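Local coordinates for protein probable starch synthase 4, chloroplastic/amyloplastic (Arabidopsis thaliana, PDB 6GNE) that belongs to the starch synthase family of GT-B glycosyltransferases and holds adenosine-5'-diphosphate and a glycan between its two domains, at residues E18-A23 / L28-A33; Q40-L45 / Q489-Y494; Y332-L337 / R457-Y462. All coordinates share one frame; numbering follows the deposited sequence.

Contact 1. Residues E18-A23 / L28-A33; sequences EMAPVA and LGDVVA. With AC1 (4,6-dideoxy-4-{[(1S,4R,5S,6S)-4,5,6-trihydroxy-3-(hydroxymethyl)cyclohex-2-en-1-yl]amino}-alpha-D-glucopyranose), chain C; ADP (adenosine-5'-diphosphate), chain F.
G29 lies against the loop residues E18 to A20, its CA 3.9 Å from that of M19, and its carbonyl O accepts the A20 N-H at 2.8 Å; the N-H comes from above the carbonyl plane, 57° out of it. The same residue's N-H makes a weak bond to E18 OE1 (3.3 Å), an oxygen also gripped by the backbone N-H groups of V25 and G26. Through these bonds the buried carboxylate holds the Lys-X-Gly-Gly-Leu motif of the family (K24 to L28) at the start of helix 27-41, beside the ligands. E18 OE2 is bonded to Y112 and lies 2.8 Å from a water that accepts from L28 N and reaches AC1 O5. On that helix D30 uses OD2 to accept ADP O3' (2.8 Å) and OD1 to bridge to K24, while V31 CG2 borders AC1. Apolar contacts finish the seam: M19, CG anti to its backbone N (chi1 -171°), stretches its chain across V32 CG1 and brings CE to 4.0 Å from A33 CB, and L28 CD2 meets E18 CB. A classic beta bulge pairs V22 and A23 with M19, whose side chain then packs on strands 45-51, 92-100 and 78-89.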
loop_
_atom_site.group_PDB
_atom_site.type_symbol
_atom_site.label_atom_id
_atom_site.label_comp_id
_atom_site.label_asym_id
_atom_site.label_seq_id
_atom_site.Cartn_x
_atom_site.Cartn_y
_atom_site.Cartn_z
ATOM N N GLU A 18 -9.275 -1.573 2.907
ATOM C CA GLU A 18 -9.073 -0.372 2.084
ATOM C C GLU A 18 -9.260 -0.612 0.596
ATOM O O GLU A 18 -9.036 -1.714 0.083
ATOM C CB GLU A 18 -7.634 0.153 2.225
ATOM C CG GLU A 18 -7.221 0.647 3.590
ATOM C CD GLU A 18 -5.731 1.021 3.597
ATOM O OE1 GLU A 18 -5.296 1.887 2.788
ATOM O OE2 GLU A 18 -4.989 0.442 4.413
ATOM N N MET A 19 -9.634 0.465 -0.080
ATOM C CA MET A 19 -9.588 0.556 -1.523
ATOM C C MET A 19 -9.483 2.029 -1.920
ATOM O O MET A 19 -10.304 2.866 -1.526
ATOM C CB MET A 19 -10.839 -0.039 -2.144
ATOM C CG MET A 19 -10.752 -0.183 -3.670
ATOM S SD MET A 19 -12.349 -0.469 -4.423
ATOM C CE MET A 19 -11.944 -0.134 -6.119
ATOM N N ALA A 20 -8.472 2.329 -2.711
ATOM C CA ALA A 20 -8.268 3.677 -3.208
ATOM C C ALA A 20 -9.307 3.966 -4.290
ATOM O O ALA A 20 -9.540 3.095 -5.139
ATOM C CB ALA A 20 -6.855 3.819 -3.757
ATOM N N PRO A 21 -9.929 5.151 -4.302
ATOM C CA PRO A 21 -9.690 6.311 -3.399
ATOM C C PRO A 21 -10.652 6.427 -2.221
ATOM O O PRO A 21 -10.412 7.218 -1.361
ATOM C CB PRO A 21 -9.965 7.503 -4.315
ATOM C CG PRO A 21 -11.029 6.988 -5.240
ATOM C CD PRO A 21 -10.823 5.508 -5.413
ATOM N N VAL A 22 -11.711 5.610 -2.224
ATOM C CA VAL A 22 -12.804 5.684 -1.288
ATOM C C VAL A 22 -12.419 5.432 0.166
ATOM O O VAL A 22 -12.968 6.062 1.075
ATOM C CB VAL A 22 -13.975 4.751 -1.726
ATOM C CG1 VAL A 22 -13.611 3.258 -1.697
ATOM C CG2 VAL A 22 -15.210 4.990 -0.880
ATOM N N ALA A 23 -11.491 4.512 0.400
ATOM C CA ALA A 23 -11.009 4.232 1.733
ATOM C C ALA A 23 -9.542 3.899 1.676
ATOM O O ALA A 23 -9.186 2.755 1.418
ATOM C CB ALA A 23 -11.797 3.082 2.322
ATOM N N LEU A 28 -1.880 -0.225 0.582
ATOM C CA LEU A 28 -2.799 -1.361 0.533
ATOM C C LEU A 28 -4.023 -0.998 -0.284
ATOM O O LEU A 28 -4.371 -1.665 -1.243
ATOM C CB LEU A 28 -3.232 -1.800 1.940
ATOM C CG LEU A 28 -3.987 -3.145 1.921
ATOM C CD1 LEU A 28 -3.531 -4.078 3.046
ATOM C CD2 LEU A 28 -5.467 -2.895 2.023
ATOM N N GLY A 29 -4.649 0.102 0.091
ATOM C CA GLY A 29 -5.748 0.635 -0.675
ATOM C C GLY A 29 -5.431 0.832 -2.146
ATOM O O GLY A 29 -6.301 0.600 -2.966
ATOM N N ASP A 30 -4.223 1.303 -2.472
ATOM C CA ASP A 30 -3.828 1.507 -3.865
ATOM C C ASP A 30 -3.801 0.196 -4.632
ATOM O O ASP A 30 -4.271 0.119 -5.776
ATOM C CB ASP A 30 -2.437 2.158 -3.974
ATOM C CG ASP A 30 -2.456 3.649 -3.736
ATOM O OD1 ASP A 30 -3.525 4.277 -3.627
ATOM O OD2 ASP A 30 -1.360 4.233 -3.705
ATOM N N VAL A 31 -3.230 -0.814 -3.979
ATOM C CA VAL A 31 -3.058 -2.127 -4.559
ATOM C C VAL A 31 -4.385 -2.830 -4.827
ATOM O O VAL A 31 -4.569 -3.426 -5.897
ATOM C CB VAL A 31 -2.125 -2.993 -3.678
ATOM C CG1 VAL A 31 -2.122 -4.466 -4.133
ATOM C CG2 VAL A 31 -0.700 -2.395 -3.719
ATOM N N VAL A 32 -5.308 -2.744 -3.879
ATOM C CA VAL A 32 -6.590 -3.427 -4.034
ATOM C C VAL A 32 -7.269 -2.912 -5.293
ATOM O O VAL A 32 -7.707 -3.713 -6.097
ATOM C CB VAL A 32 -7.494 -3.292 -2.789
ATOM C CG1 VAL A 32 -8.907 -3.782 -3.062
ATOM C CG2 VAL A 32 -6.876 -4.092 -1.655
ATOM N N ALA A 33 -7.315 -1.594 -5.476
ATOM C CA ALA A 33 -7.905 -0.983 -6.681
ATOM C C ALA A 33 -7.114 -1.318 -7.962
ATOM O O ALA A 33 -7.682 -1.704 -8.989
ATOM C CB ALA A 33 -8.020 0.525 -6.508
HETATM C C1 AC1 C . -1.661 -0.854 6.863
HETATM O O2 AC1 C . -1.467 -3.271 6.911
HETATM C C2 AC1 C . -1.229 -2.109 6.099
HETATM C C4A AC1 C . 3.599 -1.667 0.553
HETATM C C3 AC1 C . 0.230 -2.008 5.626
HETATM O O3 AC1 C . 0.513 -3.192 4.875
HETATM C C4 AC1 C . 0.422 -0.733 4.798
HETATM N N4A AC1 C . 1.769 -0.568 4.222
HETATM C C5 AC1 C . 0.035 0.428 5.717
HETATM O O5 AC1 C . -1.340 0.304 6.089
HETATM C C6 AC1 C . 0.156 1.790 5.056
HETATM C C1B AC1 C . 2.379 -1.490 3.254
HETATM C C2B AC1 C . 3.898 -1.270 3.037
HETATM O O2B AC1 C . 4.488 -0.367 3.992
HETATM C C3B AC1 C . 4.280 -0.833 1.628
HETATM O O3B AC1 C . 5.674 -1.090 1.486
HETATM O O4 AC1 C . 3.932 -1.134 -0.730
HETATM C C5B AC1 C . 2.115 -1.730 0.759
HETATM C C7B AC1 C . 1.573 -1.588 1.973
HETATM C C6B AC1 C . 1.210 -2.022 -0.415
HETATM O O6B AC1 C . 1.478 -3.324 -0.949
HETATM P PB ADP F . 2.837 2.719 2.757
HETATM O O1B ADP F . 1.881 1.658 2.300
HETATM O O2B ADP F . 2.236 4.028 3.181
HETATM O O3B ADP F . 3.780 2.181 3.808
HETATM P PA ADP F . 3.388 2.888 -0.070
HETATM O O1A ADP F . 4.499 3.546 -0.835
HETATM O O2A ADP F . 3.152 1.439 -0.411
HETATM O O3A ADP F . 3.745 3.101 1.485
HETATM O "O5'" ADP F . 1.995 3.660 -0.280
HETATM C "C5'" ADP F . 1.839 5.047 0.023
HETATM C "C4'" ADP F . 0.663 5.724 -0.705
HETATM O "O4'" ADP F . 0.073 6.719 0.146
HETATM C "C3'" ADP F . 1.083 6.495 -1.939
HETATM O "O3'" ADP F . -0.022 6.569 -2.824
HETATM C "C2'" ADP F . 1.374 7.876 -1.413
HETATM O "O2'" ADP F . 1.272 8.879 -2.408
HETATM C "C1'" ADP F . 0.288 8.024 -0.390
HETATM N N9 ADP F . 0.636 8.929 0.728
HETATM C C8 ADP F . 1.420 8.656 1.779
HETATM N N7 ADP F . 1.464 9.711 2.623
HETATM C C5 ADP F . 0.693 10.685 2.112
HETATM C C6 ADP F . 0.300 12.078 2.492
HETATM N N6 ADP F . 0.782 12.638 3.629
HETATM N N1 ADP F . -0.543 12.742 1.651
HETATM C C2 ADP F . -0.993 12.167 0.506
HETATM N N3 ADP F . -0.666 10.924 0.116
HETATM C C4 ADP F . 0.155 10.157 0.860
HETATM O O HOH W 1 -2.539 1.020 3.130
#

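Contact 2. Residues Q40-L45 / Q489-Y494; sequences QRKGHL and QYEELY
H44 NE2 donates to E491 OE1 at 3.0 Å, a His-carboxylate bond with an N-H...O angle of 151°. It joins the end of helix 27-41, closed by a Schellman motif at G43 with positive phi, to helix 484-499. That last helix packs against the N-terminal domain, as in other GT-B proteins where the C-terminal helix crosses back from the second domain. The imidazole presents its edge, with OE1 only 12° from the ring plane. On its far nitrogen, ND1 is bonded to L10 N; with ND1 accepting and NE2 donating, H44 is probably a neutral tautomer whose rotation is fixed from both ends. K42 O lies over one face of the ring, offset toward the rim. E491 reaches across on an extended chain, CG anti to the backbone N (chi1 175°), which lets OE1 meet H44 and OE2 lie beside K42 CE. The lysine bends at its outer torsions, and its NZ bonds T488 OG1; NZ to E491 OE2 is 4.2 Å, too long for a salt bridge though the opposite charges may still attract. On the same helix Y490 and Y494 send their hydroxyls into the domain, to T227 and H143. The carboxylate stands almost upright to the imidazole, and OE1 is approached on its anti side, with NE2 somewhat out of the carboxylate plane.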
loop_
_atom_site.group_PDB
_atom_site.type_symbol
_atom_site.label_atom_id
_atom_site.label_comp_id
_atom_site.label_asym_id
_atom_site.label_seq_id
_atom_site.Cartn_x
_atom_site.Cartn_y
_atom_site.Cartn_z
ATOM N N GLN A 40 -9.886 -7.073 -13.860
ATOM C CA GLN A 40 -11.062 -6.750 -14.667
ATOM C C GLN A 40 -10.744 -6.551 -16.177
ATOM O O GLN A 40 -11.489 -7.040 -16.997
ATOM C CB GLN A 40 -11.815 -5.549 -14.092
ATOM C CG GLN A 40 -13.248 -5.421 -14.587
ATOM C CD GLN A 40 -13.867 -4.088 -14.209
ATOM O OE1 GLN A 40 -13.539 -3.051 -14.804
ATOM N NE2 GLN A 40 -14.782 -4.109 -13.235
ATOM N N ARG A 41 -9.641 -5.901 -16.539
ATOM C CA ARG A 41 -9.234 -5.787 -17.959
ATOM C C ARG A 41 -8.920 -7.139 -18.600
ATOM O O ARG A 41 -9.122 -7.330 -19.801
ATOM C CB ARG A 41 -8.000 -4.887 -18.159
ATOM C CG ARG A 41 -8.086 -3.459 -17.625
ATOM C CD ARG A 41 -9.506 -2.842 -17.648
ATOM N NE ARG A 41 -9.594 -1.595 -16.836
ATOM C CZ ARG A 41 -9.008 -0.423 -17.125
ATOM N NH1 ARG A 41 -9.172 0.613 -16.301
ATOM N NH2 ARG A 41 -8.262 -0.260 -18.222
ATOM N N LYS A 42 -8.401 -8.071 -17.806
ATOM C CA LYS A 42 -8.136 -9.430 -18.289
ATOM C C LYS A 42 -9.407 -10.299 -18.461
ATOM O O LYS A 42 -9.304 -11.434 -18.877
ATOM C CB LYS A 42 -7.088 -10.113 -17.403
ATOM C CG LYS A 42 -5.723 -9.420 -17.525
ATOM C CD LYS A 42 -4.634 -9.955 -16.592
ATOM C CE LYS A 42 -3.666 -10.858 -17.349
ATOM N NZ LYS A 42 -2.631 -10.060 -18.059
ATOM N N GLY A 43 -10.581 -9.751 -18.148
ATOM C CA GLY A 43 -11.869 -10.402 -18.399
ATOM C C GLY A 43 -12.478 -11.115 -17.206
ATOM O O GLY A 43 -13.420 -11.858 -17.356
ATOM N N HIS A 44 -11.941 -10.901 -16.016
ATOM C CA HIS A 44 -12.479 -11.537 -14.805
ATOM C C HIS A 44 -13.558 -10.666 -14.209
ATOM O O HIS A 44 -13.509 -9.441 -14.296
ATOM C CB HIS A 44 -11.365 -11.793 -13.782
ATOM C CG HIS A 44 -10.200 -12.524 -14.354
ATOM N ND1 HIS A 44 -10.265 -13.857 -14.700
ATOM C CD2 HIS A 44 -8.953 -12.099 -14.695
ATOM C CE1 HIS A 44 -9.101 -14.231 -15.207
ATOM N NE2 HIS A 44 -8.292 -13.183 -15.222
ATOM N N LEU A 45 -14.549 -11.314 -13.620
ATOM C CA LEU A 45 -15.565 -10.628 -12.857
ATOM C C LEU A 45 -14.953 -10.358 -11.504
ATOM O O LEU A 45 -14.816 -11.256 -10.698
ATOM C CB LEU A 45 -16.811 -11.492 -12.727
ATOM C CG LEU A 45 -17.989 -10.980 -11.892
ATOM C CD1 LEU A 45 -18.390 -9.572 -12.333
ATOM C CD2 LEU A 45 -19.179 -11.980 -11.964
ATOM N N GLN A 489 0.877 -12.630 -13.234
ATOM C CA GLN A 489 1.403 -13.623 -12.264
ATOM C C GLN A 489 0.354 -14.047 -11.220
ATOM O O GLN A 489 0.284 -15.242 -10.878
ATOM C CB GLN A 489 2.622 -13.159 -11.505
ATOM C CG GLN A 489 3.845 -12.781 -12.299
ATOM C CD GLN A 489 5.027 -12.509 -11.366
ATOM O OE1 GLN A 489 5.621 -11.410 -11.355
ATOM N NE2 GLN A 489 5.337 -13.510 -10.537
ATOM N N TYR A 490 -0.442 -13.098 -10.720
ATOM C CA TYR A 490 -1.555 -13.433 -9.824
ATOM C C TYR A 490 -2.606 -14.329 -10.535
ATOM O O TYR A 490 -3.089 -15.311 -9.968
ATOM C CB TYR A 490 -2.233 -12.174 -9.248
ATOM C CG TYR A 490 -1.554 -11.543 -8.042
ATOM C CD1 TYR A 490 -1.825 -11.979 -6.757
ATOM C CD2 TYR A 490 -0.666 -10.496 -8.184
ATOM C CE1 TYR A 490 -1.219 -11.403 -5.656
ATOM C CE2 TYR A 490 -0.068 -9.913 -7.091
ATOM C CZ TYR A 490 -0.342 -10.366 -5.827
ATOM O OH TYR A 490 0.272 -9.787 -4.737
ATOM N N GLU A 491 -2.936 -13.967 -11.774
ATOM C CA GLU A 491 -3.879 -14.714 -12.592
ATOM C C GLU A 491 -3.449 -16.180 -12.739
ATOM O O GLU A 491 -4.298 -17.101 -12.607
ATOM C CB GLU A 491 -4.031 -14.029 -13.957
ATOM C CG GLU A 491 -4.903 -14.758 -14.992
ATOM C CD GLU A 491 -4.833 -14.133 -16.380
ATOM O OE1 GLU A 491 -5.889 -13.805 -16.946
ATOM O OE2 GLU A 491 -3.724 -13.948 -16.922
ATOM N N GLU A 492 -2.154 -16.396 -13.033
ATOM C CA GLU A 492 -1.581 -17.753 -13.169
ATOM C C GLU A 492 -1.624 -18.534 -11.859
ATOM O O GLU A 492 -1.825 -19.739 -11.898
ATOM C CB GLU A 492 -0.151 -17.741 -13.753
ATOM C CG GLU A 492 -0.093 -17.372 -15.250
ATOM C CD GLU A 492 1.311 -16.997 -15.802
ATOM O OE1 GLU A 492 2.289 -16.793 -15.007
ATOM O OE2 GLU A 492 1.431 -16.900 -17.063
ATOM N N LEU A 493 -1.463 -17.852 -10.717
ATOM C CA LEU A 493 -1.658 -18.486 -9.415
ATOM C C LEU A 493 -3.110 -18.876 -9.183
ATOM O O LEU A 493 -3.369 -19.979 -8.700
ATOM C CB LEU A 493 -1.145 -17.610 -8.274
ATOM C CG LEU A 493 0.365 -17.349 -8.221
ATOM C CD1 LEU A 493 0.667 -16.222 -7.233
ATOM C CD2 LEU A 493 1.221 -18.593 -7.924
ATOM N N TYR A 494 -4.038 -17.985 -9.541
ATOM C CA TYR A 494 -5.479 -18.251 -9.433
ATOM C C TYR A 494 -5.922 -19.459 -10.255
ATOM O O TYR A 494 -6.583 -20.358 -9.727
ATOM C CB TYR A 494 -6.314 -17.058 -9.915
ATOM C CG TYR A 494 -6.281 -15.765 -9.112
ATOM C CD1 TYR A 494 -5.671 -15.668 -7.853
ATOM C CD2 TYR A 494 -6.905 -14.630 -9.617
ATOM C CE1 TYR A 494 -5.663 -14.477 -7.148
ATOM C CE2 TYR A 494 -6.903 -13.447 -8.927
ATOM C CZ TYR A 494 -6.287 -13.377 -7.689
ATOM O OH TYR A 494 -6.320 -12.188 -7.020
#

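Contact 3. Residues Y332-L337 / R457-Y462; sequences YRTLEL and RAFNHY
L337, just past the end of helix 324-336, and F459 on helix 448-464 bring the two backbones nearest, their CA atoms 7.7 Å apart, and the gap is bridged by the ring of F459. This ring extends from its own helix toward the last turn of the other. L337 meets it along one side: CB is 3.7 Å from both CD2 and CE2, and the branch CD2 rises over one face, 4.1 Å above the plane and offset toward the rim near CG. T334, one turn earlier, comes to the edge instead, its methyl CG2 3.9 Å from F459 CZ and close to the ring plane. OG1 of the threonine lies beside the backbone N (chi1 -69°), which leaves CG2 anti to that N and facing the phenyl group, while OG1 bonds A330 O within its own helix. The phenyl is therefore held by a leucine on its face and a threonine methyl at its edge; the side-chain contacts are apolar, with the carbonyl O atoms of L337 and T334 also near the ring rim. The helix end gains a polar tie as well, since L337 O accepts from K463 NZ. Away from the ring, R333 NH1 and E336 OE1 form a salt bridge (2.8 Å) within their own helix. In the Rossmann-like C-terminal domain, F459 and T334 both rest on V312 of the central strand 311-317, L455 from helix 448-464 touches T334 and L337, and A458 and R457 lean on F441 of strand 441-443 at the edge of the sheet.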
loop_
_atom_site.group_PDB
_atom_site.type_symbol
_atom_site.label_atom_id
_atom_site.label_comp_id
_atom_site.label_asym_id
_atom_site.label_seq_id
_atom_site.Cartn_x
_atom_site.Cartn_y
_atom_site.Cartn_z
ATOM N N TYR A 332 17.872 19.179 5.836
ATOM C CA TYR A 332 19.002 20.080 6.051
ATOM C C TYR A 332 20.102 19.900 5.025
ATOM O O TYR A 332 20.711 20.866 4.602
ATOM C CB TYR A 332 19.569 19.946 7.486
ATOM C CG TYR A 332 18.577 20.337 8.535
ATOM C CD1 TYR A 332 18.423 21.646 8.887
ATOM C CD2 TYR A 332 17.752 19.369 9.144
ATOM C CE1 TYR A 332 17.504 22.015 9.854
ATOM C CE2 TYR A 332 16.824 19.711 10.124
ATOM C CZ TYR A 332 16.701 21.043 10.481
ATOM O OH TYR A 332 15.807 21.455 11.444
ATOM N N ARG A 333 20.342 18.669 4.614
ATOM C CA ARG A 333 21.400 18.415 3.657
ATOM C C ARG A 333 21.060 19.000 2.273
ATOM O O ARG A 333 21.924 19.568 1.583
ATOM C CB ARG A 333 21.672 16.911 3.552
ATOM C CG ARG A 333 22.924 16.563 2.766
ATOM C CD ARG A 333 24.139 17.247 3.375
ATOM N NE ARG A 333 25.373 16.633 2.927
ATOM C CZ ARG A 333 26.578 16.945 3.381
ATOM N NH1 ARG A 333 26.736 17.887 4.300
ATOM N NH2 ARG A 333 27.635 16.294 2.935
ATOM N N THR A 334 19.806 18.818 1.877
ATOM C CA THR A 334 19.294 19.346 0.640
ATOM C C THR A 334 19.504 20.843 0.604
ATOM O O THR A 334 19.970 21.383 -0.406
ATOM C CB THR A 334 17.806 19.026 0.482
ATOM O OG1 THR A 334 17.630 17.621 0.282
ATOM C CG2 THR A 334 17.212 19.770 -0.695
ATOM N N LEU A 335 19.128 21.495 1.690
ATOM C CA LEU A 335 19.343 22.903 1.847
ATOM C C LEU A 335 20.857 23.267 1.792
ATOM O O LEU A 335 21.249 24.200 1.092
ATOM C CB LEU A 335 18.738 23.338 3.172
ATOM C CG LEU A 335 18.809 24.807 3.535
ATOM C CD1 LEU A 335 18.050 25.616 2.505
ATOM C CD2 LEU A 335 18.244 25.039 4.897
ATOM N N GLU A 336 21.694 22.522 2.501
ATOM C CA GLU A 336 23.132 22.764 2.507
ATOM C C GLU A 336 23.739 22.674 1.094
ATOM O O GLU A 336 24.610 23.463 0.732
ATOM C CB GLU A 336 23.820 21.766 3.450
ATOM C CG GLU A 336 25.314 21.991 3.623
ATOM C CD GLU A 336 25.929 21.093 4.675
ATOM O OE1 GLU A 336 25.283 20.116 5.135
ATOM O OE2 GLU A 336 27.101 21.326 5.000
ATOM N N LEU A 337 23.233 21.721 0.314
ATOM C CA LEU A 337 23.713 21.464 -1.037
ATOM C C LEU A 337 23.134 22.427 -2.090
ATOM O O LEU A 337 23.465 22.294 -3.274
ATOM C CB LEU A 337 23.427 20.009 -1.445
ATOM C CG LEU A 337 24.539 18.951 -1.301
ATOM C CD1 LEU A 337 25.271 19.046 0.007
ATOM C CD2 LEU A 337 23.949 17.554 -1.438
ATOM N N ARG A 457 25.703 12.675 -5.313
ATOM C CA ARG A 457 25.769 12.261 -6.721
ATOM C C ARG A 457 24.557 12.704 -7.493
ATOM O O ARG A 457 24.670 13.135 -8.607
ATOM C CB ARG A 457 26.001 10.757 -6.878
ATOM C CG ARG A 457 27.383 10.327 -6.394
ATOM C CD ARG A 457 27.641 8.835 -6.535
ATOM N NE ARG A 457 26.800 8.011 -5.659
ATOM C CZ ARG A 457 25.747 7.286 -6.052
ATOM N NH1 ARG A 457 25.059 6.616 -5.158
ATOM N NH2 ARG A 457 25.382 7.194 -7.338
ATOM N N ALA A 458 23.392 12.658 -6.879
ATOM C CA ALA A 458 22.175 13.075 -7.531
ATOM C C ALA A 458 22.205 14.573 -7.835
ATOM O O ALA A 458 21.859 14.985 -8.943
ATOM C CB ALA A 458 20.971 12.717 -6.687
ATOM N N PHE A 459 22.650 15.379 -6.878
ATOM C CA PHE A 459 22.809 16.834 -7.095
ATOM C C PHE A 459 23.844 17.166 -8.150
ATOM O O PHE A 459 23.611 18.027 -8.974
ATOM C CB PHE A 459 23.131 17.589 -5.800
ATOM C CG PHE A 459 21.908 17.970 -5.008
ATOM C CD1 PHE A 459 20.952 17.017 -4.675
ATOM C CD2 PHE A 459 21.716 19.278 -4.607
ATOM C CE1 PHE A 459 19.831 17.366 -3.964
ATOM C CE2 PHE A 459 20.604 19.645 -3.882
ATOM C CZ PHE A 459 19.656 18.681 -3.558
ATOM N N ASN A 460 24.972 16.461 -8.129
ATOM C CA ASN A 460 26.007 16.558 -9.190
ATOM C C ASN A 460 25.440 16.251 -10.575
ATOM O O ASN A 460 25.595 17.059 -11.489
ATOM C CB ASN A 460 27.212 15.624 -8.911
ATOM C CG ASN A 460 28.162 16.169 -7.822
ATOM O OD1 ASN A 460 27.912 17.211 -7.167
ATOM N ND2 ASN A 460 29.260 15.444 -7.611
ATOM N N HIS A 461 24.793 15.092 -10.724
ATOM C CA HIS A 461 24.181 14.695 -12.005
ATOM C C HIS A 461 23.172 15.744 -12.496
ATOM O O HIS A 461 23.213 16.127 -13.656
ATOM C CB HIS A 461 23.535 13.305 -11.925
ATOM C CG HIS A 461 24.493 12.171 -12.144
ATOM N ND1 HIS A 461 24.647 11.554 -13.369
ATOM C CD2 HIS A 461 25.351 11.536 -11.294
ATOM C CE1 HIS A 461 25.555 10.583 -13.258
ATOM N NE2 HIS A 461 25.995 10.545 -12.009
ATOM N N TYR A 462 22.313 16.239 -11.601
ATOM C CA TYR A 462 21.313 17.242 -11.952
ATOM C C TYR A 462 21.963 18.538 -12.438
ATOM O O TYR A 462 21.591 19.051 -13.473
ATOM C CB TYR A 462 20.366 17.511 -10.761
ATOM C CG TYR A 462 19.352 18.608 -11.008
ATOM C CD1 TYR A 462 19.657 19.944 -10.749
ATOM C CD2 TYR A 462 18.079 18.317 -11.526
ATOM C CE1 TYR A 462 18.729 20.947 -10.983
ATOM C CE2 TYR A 462 17.137 19.324 -11.758
ATOM C CZ TYR A 462 17.475 20.633 -11.493
ATOM O OH TYR A 462 16.580 21.642 -11.727
#

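Contacts 1 and 2 share helix 27-41 of the N-terminal domain, contact 1 near its start and contact 2 just past its end, with centres about 18 Å apart. Contact 3 lies in the other domain, its centre about 34 Å from that of contact 1 and about 43 Å from that of contact 2, with contacts 2 and 3 on opposite sides of the chain's centre. Along the chain contact 1 comes first; contact 2 then pairs the early helix with helix 484-499 near the C-terminus, enclosing all of contact 3 in sequence. One helix thus runs from the ligand-bearing cleft to the place where the final helix returns, while contact 3 packs helices on the second domain's six-stranded parallel sheet.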